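Carboxypeptidase 1 (Deinococcus radiodurans str. R1, PDB 5GIV) probably releases amino acids one by one from the C-terminus of peptides with broad specificity, proline excepted, as a zinc-dependent metallocarboxypeptidase of the M32 family. Local coordinates at residues A[205-211]-A[252-257]; A[213-217]-A[316-320]; A[230-236]-A[248-252]. The contacts are given in a common frame with arbitrary orientation. Numbering follows the deposited sequence.

Contact 1: residues A[205-211]-A[252-257]; sequences FAQERQL and VKEQDP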
loop_
_atom_site.group_PDB
_atom_site.type_symbol
_atom_site.label_atom_id
_atom_site.label_comp_id
_atom_site.label_asym_id
_atom_site.label_seq_id
_atom_site.Cartn_x
_atom_site.Cartn_y
_atom_site.Cartn_z
ATOM N N PHE A 205 -1.731 -28.692 -5.814
ATOM C CA PHE A 205 -1.368 -27.720 -6.838
ATOM C C PHE A 205 -0.601 -26.582 -6.177
ATOM O O PHE A 205 -1.173 -25.824 -5.383
ATOM C CB PHE A 205 -2.620 -27.209 -7.551
ATOM C CG PHE A 205 -3.297 -28.249 -8.418
ATOM C CD1 PHE A 205 -3.837 -29.401 -7.858
ATOM C CD2 PHE A 205 -3.430 -28.052 -9.782
ATOM C CE1 PHE A 205 -4.464 -30.353 -8.650
ATOM C CE2 PHE A 205 -4.064 -29.001 -10.581
ATOM C CZ PHE A 205 -4.583 -30.149 -10.011
ATOM N N ALA A 206 0.687 -26.456 -6.500
ATOM C CA ALA A 206 1.534 -25.477 -5.831
ATOM C C ALA A 206 0.975 -24.066 -5.989
ATOM O O ALA A 206 0.604 -23.642 -7.090
ATOM C CB ALA A 206 2.952 -25.545 -6.383
ATOM N N GLN A 207 0.974 -23.318 -4.880
ATOM C CA GLN A 207 0.359 -21.994 -4.854
ATOM C C GLN A 207 0.955 -21.068 -5.911
ATOM O O GLN A 207 0.224 -20.330 -6.582
ATOM C CB GLN A 207 0.525 -21.380 -3.465
ATOM C CG GLN A 207 0.449 -19.864 -3.446
ATOM C CD GLN A 207 0.415 -19.291 -2.037
ATOM O OE1 GLN A 207 -0.343 -19.747 -1.177
ATOM N NE2 GLN A 207 1.256 -18.285 -1.791
ATOM N N GLU A 208 2.280 -21.086 -6.073
ATOM C CA GLU A 208 2.924 -20.164 -7.005
ATOM C C GLU A 208 2.494 -20.429 -8.447
ATOM O O GLU A 208 2.277 -19.490 -9.222
ATOM C CB GLU A 208 4.445 -20.256 -6.866
ATOM C CG GLU A 208 5.190 -19.204 -7.660
ATOM C CD GLU A 208 6.702 -19.278 -7.492
ATOM O OE1 GLU A 208 7.187 -20.180 -6.768
ATOM O OE2 GLU A 208 7.406 -18.428 -8.092
ATOM N N ARG A 209 2.361 -21.698 -8.830
ATOM C CA ARG A 209 1.903 -21.994 -10.181
ATOM C C ARG A 209 0.460 -21.559 -10.406
ATOM O O ARG A 209 0.124 -21.057 -11.484
ATOM C CB ARG A 209 2.046 -23.476 -10.483
ATOM C CG ARG A 209 3.441 -23.881 -10.824
ATOM C CD ARG A 209 3.564 -25.372 -10.937
ATOM N NE ARG A 209 4.869 -25.685 -11.486
ATOM C CZ ARG A 209 5.935 -25.984 -10.760
ATOM N NH1 ARG A 209 5.847 -26.020 -9.430
ATOM N NH2 ARG A 209 7.092 -26.232 -11.374
ATOM N N GLN A 210 -0.398 -21.725 -9.396
ATOM C CA GLN A 210 -1.785 -21.298 -9.541
ATOM C C GLN A 210 -1.862 -19.811 -9.849
ATOM O O GLN A 210 -2.556 -19.396 -10.782
ATOM C CB GLN A 210 -2.579 -21.627 -8.277
ATOM C CG GLN A 210 -2.854 -23.098 -8.038
ATOM C CD GLN A 210 -3.895 -23.293 -6.948
ATOM O OE1 GLN A 210 -4.935 -22.633 -6.947
ATOM N NE2 GLN A 210 -3.624 -24.198 -6.022
ATOM N N LEU A 211 -1.131 -18.993 -9.092
ATOM C CA LEU A 211 -1.166 -17.559 -9.343
ATOM C C LEU A 211 -0.636 -17.242 -10.738
ATOM O O LEU A 211 -1.218 -16.424 -11.459
ATOM C CB LEU A 211 -0.359 -16.813 -8.280
ATOM C CG LEU A 211 -0.972 -16.855 -6.888
ATOM C CD1 LEU A 211 -0.011 -16.309 -5.825
ATOM C CD2 LEU A 211 -2.274 -16.078 -6.916
ATOM N N VAL A 252 -5.657 -18.623 -2.329
ATOM C CA VAL A 252 -5.146 -19.847 -2.931
ATOM C C VAL A 252 -5.271 -20.998 -1.946
ATOM O O VAL A 252 -4.839 -20.886 -0.794
ATOM C CB VAL A 252 -3.688 -19.683 -3.379
ATOM C CG1 VAL A 252 -3.226 -20.941 -4.127
ATOM C CG2 VAL A 252 -3.551 -18.447 -4.240
ATOM N N LYS A 253 -5.837 -22.111 -2.409
ATOM C CA LYS A 253 -5.861 -23.371 -1.677
ATOM C C LYS A 253 -5.118 -24.421 -2.495
ATOM O O LYS A 253 -5.584 -24.827 -3.561
ATOM C CB LYS A 253 -7.293 -23.817 -1.383
ATOM C CG LYS A 253 -7.947 -22.989 -0.302
ATOM C CD LYS A 253 -9.170 -23.661 0.278
ATOM C CE LYS A 253 -10.394 -23.290 -0.503
ATOM N NZ LYS A 253 -10.805 -21.912 -0.115
ATOM N N GLU A 254 -3.962 -24.865 -2.004
ATOM C CA GLU A 254 -3.253 -25.911 -2.727
ATOM C C GLU A 254 -4.065 -27.196 -2.804
ATOM O O GLU A 254 -3.845 -28.001 -3.712
ATOM C CB GLU A 254 -1.893 -26.186 -2.084
ATOM C CG GLU A 254 -0.909 -25.040 -2.250
ATOM C CD GLU A 254 0.544 -25.482 -2.175
ATOM O OE1 GLU A 254 0.819 -26.597 -1.677
ATOM O OE2 GLU A 254 1.410 -24.716 -2.657
ATOM N N GLN A 255 -5.018 -27.396 -1.896
ATOM C CA GLN A 255 -5.831 -28.604 -1.930
ATOM C C GLN A 255 -6.987 -28.529 -2.924
ATOM O O GLN A 255 -7.702 -29.518 -3.078
ATOM C CB GLN A 255 -6.381 -28.918 -0.535
ATOM C CG GLN A 255 -7.376 -27.897 0.007
ATOM C CD GLN A 255 -6.740 -26.734 0.775
ATOM O OE1 GLN A 255 -5.597 -26.326 0.515
ATOM N NE2 GLN A 255 -7.499 -26.186 1.736
ATOM N N ASP A 256 -7.189 -27.403 -3.604
ATOM C CA ASP A 256 -8.229 -27.287 -4.624
ATOM C C ASP A 256 -7.965 -26.073 -5.511
ATOM O O ASP A 256 -8.186 -24.931 -5.094
ATOM C CB ASP A 256 -9.622 -27.205 -3.991
ATOM C CG ASP A 256 -10.736 -27.058 -5.033
ATOM O OD1 ASP A 256 -10.473 -27.156 -6.252
ATOM O OD2 ASP A 256 -11.901 -26.897 -4.625
ATOM N N PRO A 257 -7.493 -26.288 -6.743
ATOM C CA PRO A 257 -7.077 -25.167 -7.591
ATOM C C PRO A 257 -8.224 -24.384 -8.213
ATOM O O PRO A 257 -7.977 -23.286 -8.734
ATOM C CB PRO A 257 -6.225 -25.849 -8.666
ATOM C CG PRO A 257 -6.825 -27.201 -8.790
ATOM C CD PRO A 257 -7.270 -27.585 -7.398
HETATM O O HOH W 1 -5.657 -22.067 -9.606
HETATM O O HOH W 2 -6.927 -22.378 -5.033
#

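Contact 2: residues A[213-217]-A[316-320]; sequences FGERV and YFGDW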
loop_
_atom_site.group_PDB
_atom_site.type_symbol
_atom_site.label_atom_id
_atom_site.label_comp_id
_atom_site.label_asym_id
_atom_site.label_seq_id
_atom_site.Cartn_x
_atom_site.Cartn_y
_atom_site.Cartn_z
ATOM N N PHE A 213 -0.621 -19.110 -13.449
ATOM C CA PHE A 213 -1.615 -19.475 -14.444
ATOM C C PHE A 213 -2.768 -18.474 -14.463
ATOM O O PHE A 213 -3.205 -18.030 -15.532
ATOM C CB PHE A 213 -2.119 -20.894 -14.184
ATOM C CG PHE A 213 -3.253 -21.293 -15.081
ATOM C CD1 PHE A 213 -3.003 -21.841 -16.329
ATOM C CD2 PHE A 213 -4.566 -21.121 -14.681
ATOM C CE1 PHE A 213 -4.044 -22.204 -17.163
ATOM C CE2 PHE A 213 -5.605 -21.492 -15.508
ATOM C CZ PHE A 213 -5.342 -22.037 -16.753
ATOM N N GLY A 214 -3.271 -18.103 -13.285
ATOM C CA GLY A 214 -4.393 -17.178 -13.231
ATOM C C GLY A 214 -4.082 -15.830 -13.858
ATOM O O GLY A 214 -4.946 -15.212 -14.488
ATOM N N GLU A 215 -2.850 -15.347 -13.681
ATOM C CA GLU A 215 -2.487 -14.053 -14.248
ATOM C C GLU A 215 -2.309 -14.120 -15.761
ATOM O O GLU A 215 -2.514 -13.116 -16.452
ATOM C CB GLU A 215 -1.223 -13.525 -13.580
ATOM C CG GLU A 215 -1.457 -13.074 -12.162
ATOM C CD GLU A 215 -0.297 -12.299 -11.614
ATOM O OE1 GLU A 215 -0.474 -11.651 -10.559
ATOM O OE2 GLU A 215 0.774 -12.298 -12.264
ATOM N N ARG A 216 -1.933 -15.278 -16.294
ATOM C CA ARG A 216 -1.885 -15.415 -17.744
ATOM C C ARG A 216 -3.287 -15.379 -18.347
ATOM O O ARG A 216 -3.496 -14.786 -19.411
ATOM C CB ARG A 216 -1.162 -16.706 -18.122
ATOM C CG ARG A 216 0.311 -16.732 -17.712
ATOM C CD ARG A 216 1.061 -17.856 -18.412
ATOM N NE ARG A 216 0.603 -19.185 -18.015
ATOM C CZ ARG A 216 1.139 -19.889 -17.021
ATOM N NH1 ARG A 216 2.141 -19.385 -16.314
ATOM N NH2 ARG A 216 0.674 -21.093 -16.728
ATOM N N VAL A 217 -4.264 -15.987 -17.674
ATOM C CA VAL A 217 -5.627 -16.005 -18.196
ATOM C C VAL A 217 -6.225 -14.601 -18.193
ATOM O O VAL A 217 -6.733 -14.130 -19.214
ATOM C CB VAL A 217 -6.495 -16.993 -17.399
ATOM C CG1 VAL A 217 -7.958 -16.866 -17.820
ATOM C CG2 VAL A 217 -5.984 -18.427 -17.590
ATOM N N TYR A 316 -7.042 -23.506 -22.707
ATOM C CA TYR A 316 -6.092 -23.420 -21.609
ATOM C C TYR A 316 -5.722 -24.757 -20.985
ATOM O O TYR A 316 -4.788 -24.796 -20.181
ATOM C CB TYR A 316 -6.616 -22.480 -20.509
ATOM C CG TYR A 316 -6.550 -21.039 -20.917
ATOM C CD1 TYR A 316 -5.331 -20.379 -20.954
ATOM C CD2 TYR A 316 -7.692 -20.334 -21.265
ATOM C CE1 TYR A 316 -5.249 -19.063 -21.336
ATOM C CE2 TYR A 316 -7.621 -19.007 -21.648
ATOM C CZ TYR A 316 -6.396 -18.381 -21.685
ATOM O OH TYR A 316 -6.288 -17.064 -22.068
ATOM N N PHE A 317 -6.385 -25.853 -21.339
ATOM C CA PHE A 317 -6.005 -27.113 -20.716
ATOM C C PHE A 317 -4.541 -27.432 -20.980
ATOM O O PHE A 317 -3.858 -27.984 -20.106
ATOM C CB PHE A 317 -6.891 -28.254 -21.204
ATOM C CG PHE A 317 -6.643 -29.542 -20.488
ATOM C CD1 PHE A 317 -7.084 -29.714 -19.191
ATOM C CD2 PHE A 317 -5.960 -30.578 -21.102
ATOM C CE1 PHE A 317 -6.868 -30.894 -18.516
ATOM C CE2 PHE A 317 -5.732 -31.773 -20.429
ATOM C CZ PHE A 317 -6.187 -31.927 -19.130
ATOM N N GLY A 318 -4.037 -27.071 -22.165
ATOM C CA GLY A 318 -2.637 -27.312 -22.466
ATOM C C GLY A 318 -1.709 -26.629 -21.481
ATOM O O GLY A 318 -0.836 -27.268 -20.888
ATOM N N ASP A 319 -1.881 -25.316 -21.295
ATOM C CA ASP A 319 -1.089 -24.611 -20.289
ATOM C C ASP A 319 -1.339 -25.191 -18.902
ATOM O O ASP A 319 -0.405 -25.391 -18.117
ATOM C CB ASP A 319 -1.411 -23.112 -20.325
ATOM C CG ASP A 319 -0.697 -22.327 -19.232
ATOM O OD1 ASP A 319 0.160 -22.898 -18.542
ATOM O OD2 ASP A 319 -0.954 -21.120 -19.075
ATOM N N TRP A 320 -2.597 -25.508 -18.609
ATOM C CA TRP A 320 -2.958 -26.111 -17.332
ATOM C C TRP A 320 -2.237 -27.439 -17.128
ATOM O O TRP A 320 -1.588 -27.655 -16.097
ATOM C CB TRP A 320 -4.475 -26.293 -17.298
ATOM C CG TRP A 320 -5.076 -26.762 -16.013
ATOM C CD1 TRP A 320 -5.617 -27.989 -15.764
ATOM C CD2 TRP A 320 -5.246 -25.997 -14.817
ATOM N NE1 TRP A 320 -6.103 -28.039 -14.487
ATOM C CE2 TRP A 320 -5.890 -26.828 -13.881
ATOM C CE3 TRP A 320 -4.911 -24.692 -14.443
ATOM C CZ2 TRP A 320 -6.204 -26.397 -12.594
ATOM C CZ3 TRP A 320 -5.227 -24.265 -13.171
ATOM C CH2 TRP A 320 -5.866 -25.113 -12.263
#

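Contact 3: residues A[230-236]-A[248-252]; sequences QDLTHHP and ITTRV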
loop_
_atom_site.group_PDB
_atom_site.type_symbol
_atom_site.label_atom_id
_atom_site.label_comp_id
_atom_site.label_asym_id
_atom_site.label_seq_id
_atom_site.Cartn_x
_atom_site.Cartn_y
_atom_site.Cartn_z
ATOM N N GLN A 230 -2.433 -7.838 -8.624
ATOM C CA GLN A 230 -3.129 -8.819 -7.802
ATOM C C GLN A 230 -2.265 -9.184 -6.598
ATOM O O GLN A 230 -1.039 -9.263 -6.708
ATOM C CB GLN A 230 -3.471 -10.094 -8.603
ATOM C CG GLN A 230 -4.234 -11.144 -7.784
ATOM C CD GLN A 230 -4.620 -12.395 -8.579
ATOM O OE1 GLN A 230 -5.768 -12.836 -8.532
ATOM N NE2 GLN A 230 -3.666 -12.968 -9.302
ATOM N N ASP A 231 -2.911 -9.416 -5.456
ATOM C CA ASP A 231 -2.232 -9.869 -4.248
ATOM C C ASP A 231 -3.118 -10.877 -3.525
ATOM O O ASP A 231 -4.281 -11.079 -3.879
ATOM C CB ASP A 231 -1.886 -8.696 -3.324
ATOM C CG ASP A 231 -0.928 -7.704 -3.967
ATOM O OD1 ASP A 231 0.292 -7.952 -3.923
ATOM O OD2 ASP A 231 -1.388 -6.683 -4.530
ATOM N N LEU A 232 -2.562 -11.495 -2.486
ATOM C CA LEU A 232 -3.264 -12.499 -1.696
ATOM C C LEU A 232 -3.889 -11.870 -0.459
ATOM O O LEU A 232 -3.256 -11.060 0.223
ATOM C CB LEU A 232 -2.318 -13.618 -1.271
ATOM C CG LEU A 232 -1.762 -14.516 -2.361
ATOM C CD1 LEU A 232 -0.860 -15.578 -1.771
ATOM C CD2 LEU A 232 -2.923 -15.177 -3.057
ATOM N N THR A 233 -5.133 -12.245 -0.172
ATOM C CA THR A 233 -5.804 -11.806 1.043
ATOM C C THR A 233 -6.705 -12.932 1.541
ATOM O O THR A 233 -6.840 -13.979 0.902
ATOM C CB THR A 233 -6.602 -10.516 0.831
ATOM O OG1 THR A 233 -7.653 -10.745 -0.114
ATOM C CG2 THR A 233 -5.700 -9.402 0.342
ATOM N N HIS A 234 -7.330 -12.699 2.696
ATOM C CA HIS A 234 -8.264 -13.679 3.231
ATOM C C HIS A 234 -9.501 -13.772 2.347
ATOM O O HIS A 234 -10.019 -14.867 2.107
ATOM C CB HIS A 234 -8.639 -13.290 4.670
ATOM C CG HIS A 234 -9.356 -14.362 5.440
ATOM N ND1 HIS A 234 -9.376 -15.687 5.047
ATOM C CD2 HIS A 234 -10.049 -14.308 6.604
ATOM C CE1 HIS A 234 -10.062 -16.396 5.927
ATOM N NE2 HIS A 234 -10.482 -15.583 6.882
ATOM N N HIS A 235 -9.979 -12.633 1.845
ATOM C CA HIS A 235 -11.174 -12.571 1.008
ATOM C C HIS A 235 -10.884 -11.851 -0.304
ATOM O O HIS A 235 -10.450 -10.682 -0.283
ATOM C CB HIS A 235 -12.320 -11.894 1.760
ATOM C CG HIS A 235 -12.691 -12.601 3.023
ATOM N ND1 HIS A 235 -13.383 -13.795 3.026
ATOM C CD2 HIS A 235 -12.438 -12.307 4.319
ATOM C CE1 HIS A 235 -13.560 -14.193 4.274
ATOM N NE2 HIS A 235 -12.992 -13.311 5.078
ATOM N N PRO A 236 -11.065 -12.505 -1.449
ATOM C CA PRO A 236 -10.864 -11.823 -2.733
ATOM C C PRO A 236 -11.771 -10.606 -2.867
ATOM O O PRO A 236 -12.934 -10.631 -2.462
ATOM C CB PRO A 236 -11.233 -12.897 -3.764
ATOM C CG PRO A 236 -11.048 -14.182 -3.061
ATOM C CD PRO A 236 -11.407 -13.927 -1.624
ATOM N N ILE A 248 -6.829 -6.161 -7.633
ATOM C CA ILE A 248 -7.627 -7.329 -7.306
ATOM C C ILE A 248 -6.838 -8.199 -6.334
ATOM O O ILE A 248 -5.610 -8.128 -6.254
ATOM C CB ILE A 248 -8.027 -8.134 -8.573
ATOM C CG1 ILE A 248 -6.795 -8.680 -9.286
ATOM C CG2 ILE A 248 -8.820 -7.268 -9.545
ATOM C CD1 ILE A 248 -7.150 -9.594 -10.428
ATOM N N THR A 249 -7.561 -9.005 -5.564
ATOM C CA THR A 249 -6.935 -9.950 -4.656
ATOM C C THR A 249 -7.618 -11.298 -4.803
ATOM O O THR A 249 -8.789 -11.381 -5.186
ATOM C CB THR A 249 -6.992 -9.479 -3.189
ATOM O OG1 THR A 249 -8.356 -9.397 -2.759
ATOM C CG2 THR A 249 -6.323 -8.112 -3.032
ATOM N N THR A 250 -6.873 -12.354 -4.495
ATOM C CA THR A 250 -7.364 -13.716 -4.616
ATOM C C THR A 250 -6.899 -14.509 -3.401
ATOM O O THR A 250 -6.145 -14.013 -2.554
ATOM C CB THR A 250 -6.890 -14.367 -5.926
ATOM O OG1 THR A 250 -7.642 -15.563 -6.176
ATOM C CG2 THR A 250 -5.387 -14.695 -5.862
ATOM N N ARG A 251 -7.383 -15.747 -3.309
ATOM C CA ARG A 251 -7.065 -16.645 -2.206
ATOM C C ARG A 251 -6.759 -18.020 -2.770
ATOM O O ARG A 251 -7.511 -18.522 -3.609
ATOM C CB ARG A 251 -8.229 -16.704 -1.220
ATOM C CG ARG A 251 -8.239 -17.898 -0.320
ATOM C CD ARG A 251 -9.632 -18.046 0.271
ATOM N NE ARG A 251 -10.645 -18.227 -0.772
ATOM C CZ ARG A 251 -11.926 -17.891 -0.634
ATOM N NH1 ARG A 251 -12.353 -17.343 0.503
ATOM N NH2 ARG A 251 -12.777 -18.097 -1.634
ATOM N N VAL A 252 -5.657 -18.623 -2.329
ATOM C CA VAL A 252 -5.146 -19.847 -2.931
ATOM C C VAL A 252 -5.271 -20.998 -1.946
ATOM O O VAL A 252 -4.839 -20.886 -0.794
ATOM C CB VAL A 252 -3.688 -19.683 -3.379
ATOM C CG1 VAL A 252 -3.226 -20.941 -4.127
ATOM C CG2 VAL A 252 -3.551 -18.447 -4.240
HETATM O O HOH W 3 -3.831 -6.086 -5.088
#

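Contact 1: residues A[205-211]-A[252-257]
Three direct hydrogen bonds tie the start of helix 207-221 to the loop 252-257, two of them ending on Glu254. Phe205 N donates to Glu254 O at 3.1 Å, and Gln207 N to Glu254 OE2 at 2.7 Å, which satisfies an amide of the first helical turn that has no acceptor within the helix; Ala206, at the N-cap position, has no polar side chain to serve it. Gln210 spends both NE2 protons: one bond goes across from Gln210 NE2 to Lys253 O at 3.2 Å, the other back to Phe205 O at 3.0 Å. Lys253 O also receives Asp256 N at 3.0 Å, within the type I turn Lys253-Asp256. This turn leads from strand 245-250 into helix 257-275, which carries the HExxH zinc-binding sequence; Asp256 is the N-cap of that helix and also bonds Thr258. The other end of the Gln210 amide faces water. Water 1 donates to Gln210 OE1 and to Pro257 O, both at 2.8 Å, while water 2 accepts Lys253 N at 2.9 Å and lies 2.8 Å from both Gln210 OE1 and Asp256 O. Lys253 NZ turns to a salt bridge with Asp259. Apolar contacts flank this network: Pro257 CG sits 3.5 Å from the centroid of the Phe205 ring, a CH-pi contact over its face, and Leu211 CD2 meets Val252 CG2 at 3.8 Å.

Contact 2: residues A[213-217]-A[316-320]
Phe213 is the apolar hub between helix 207-221 and helix 310-323. The edge of Trp320 points at the face of its ring in a T-shaped pair, with 4.7 Å between the centroids of the Phe213 ring and the Trp320 six-membered ring, planes at 65°, and Phe213 CE2 only 3.4 Å from Trp320 CE3. At the rim of the same phenyl ring, Phe213 CZ rests against Tyr316 CB at 4.0 Å. One turn further along the helix, Val217 puts CG2 over the face of the Tyr316 ring, 4.0 Å from its centroid, as a CH-pi contact. Phe213 and Val217 thus pair with Trp320 and Tyr316 in reverse order, each set spaced by four residues. These bulky side chains hold the axes of the short segments 11.3 Å apart. Leu261 and Leu265 of helix 257-275 add to the same apolar layer, touching Phe213 and Val217. Beyond the rings the interface turns polar. Tyr316 OH reaches past Val217 to a hydrogen bond with Asp220. Arg216 forms a two-pronged salt bridge with Asp319: NE donates to OD2 of Asp319 at 2.7 Å, and NH2 of Arg216 makes a short but angularly weak bond to Asp319 OD1 at 2.6 Å. The angle of 156° between the segments makes this an antiparallel helix pair, an aromatic core edged by a salt bridge, packed on helix 257-275, whose zinc ligand His266 has its side chain about 11 Å from that of Val217.

Contact 3: residues A[230-236]-A[248-252]
Backbone hydrogen bonds join the strands in parallel: Asp231 N to Ile248 O (3.1 Å), Thr250 N to Asp231 O (3.0 Å) and, just past strand 230-232, Thr233 N to Thr250 O (3.1 Å). A hydroxyl relay follows, Thr249 OG1 donating to Thr233 OG1 at 3.1 Å and Thr233 OG1 to His235 O at 2.8 Å; Phe237 N also bonds Thr249 OG1. Water 3 donates to Asp231 OD2 (2.6 Å) and Ile248 O (2.9 Å), while Arg229 forms a salt bridge with Asp231. On the face of Gln230, Leu232 and Thr250, Thr264 bonds both Gln230 OE1 and Thr250 OG1, and Leu232 CD2 meets Val252 CG2 at 3.5 Å. Pro236 CD lies over the Arg251 guanidinium, 4.1 Å from CZ of Arg251. Strand 245-250 is the middle of a three-stranded mixed sheet, beside the HExxH helix as in other clan MA metallopeptidases; Pro236 touches Glu267, the predicted proton donor/acceptor.

How the contacts relate
All three contacts gather helix 207-221, the small sheet and helix 310-323 around helix 257-275, which supplies zinc ligands His266 and His270. Contacts 1 and 2 use successive turns of helix 207-221; their centres lie 13 Å apart and their segments alternate along the chain. Trp320 links them, with CH2 3.7 Å from Pro257 CB. Contact 3, 12 Å from contact 1 and 18 Å from contact 2, lies in sequence between the paired segments of contact 2 and, up to the shared Val252, between those of contact 1. At Val252 the strand path passes into the loop, and Leu211 CD2 packs 3.6 Å from Thr250 CG2. Contact 3 approaches the zinc most closely, about 8 Å from the Pro236 side chain.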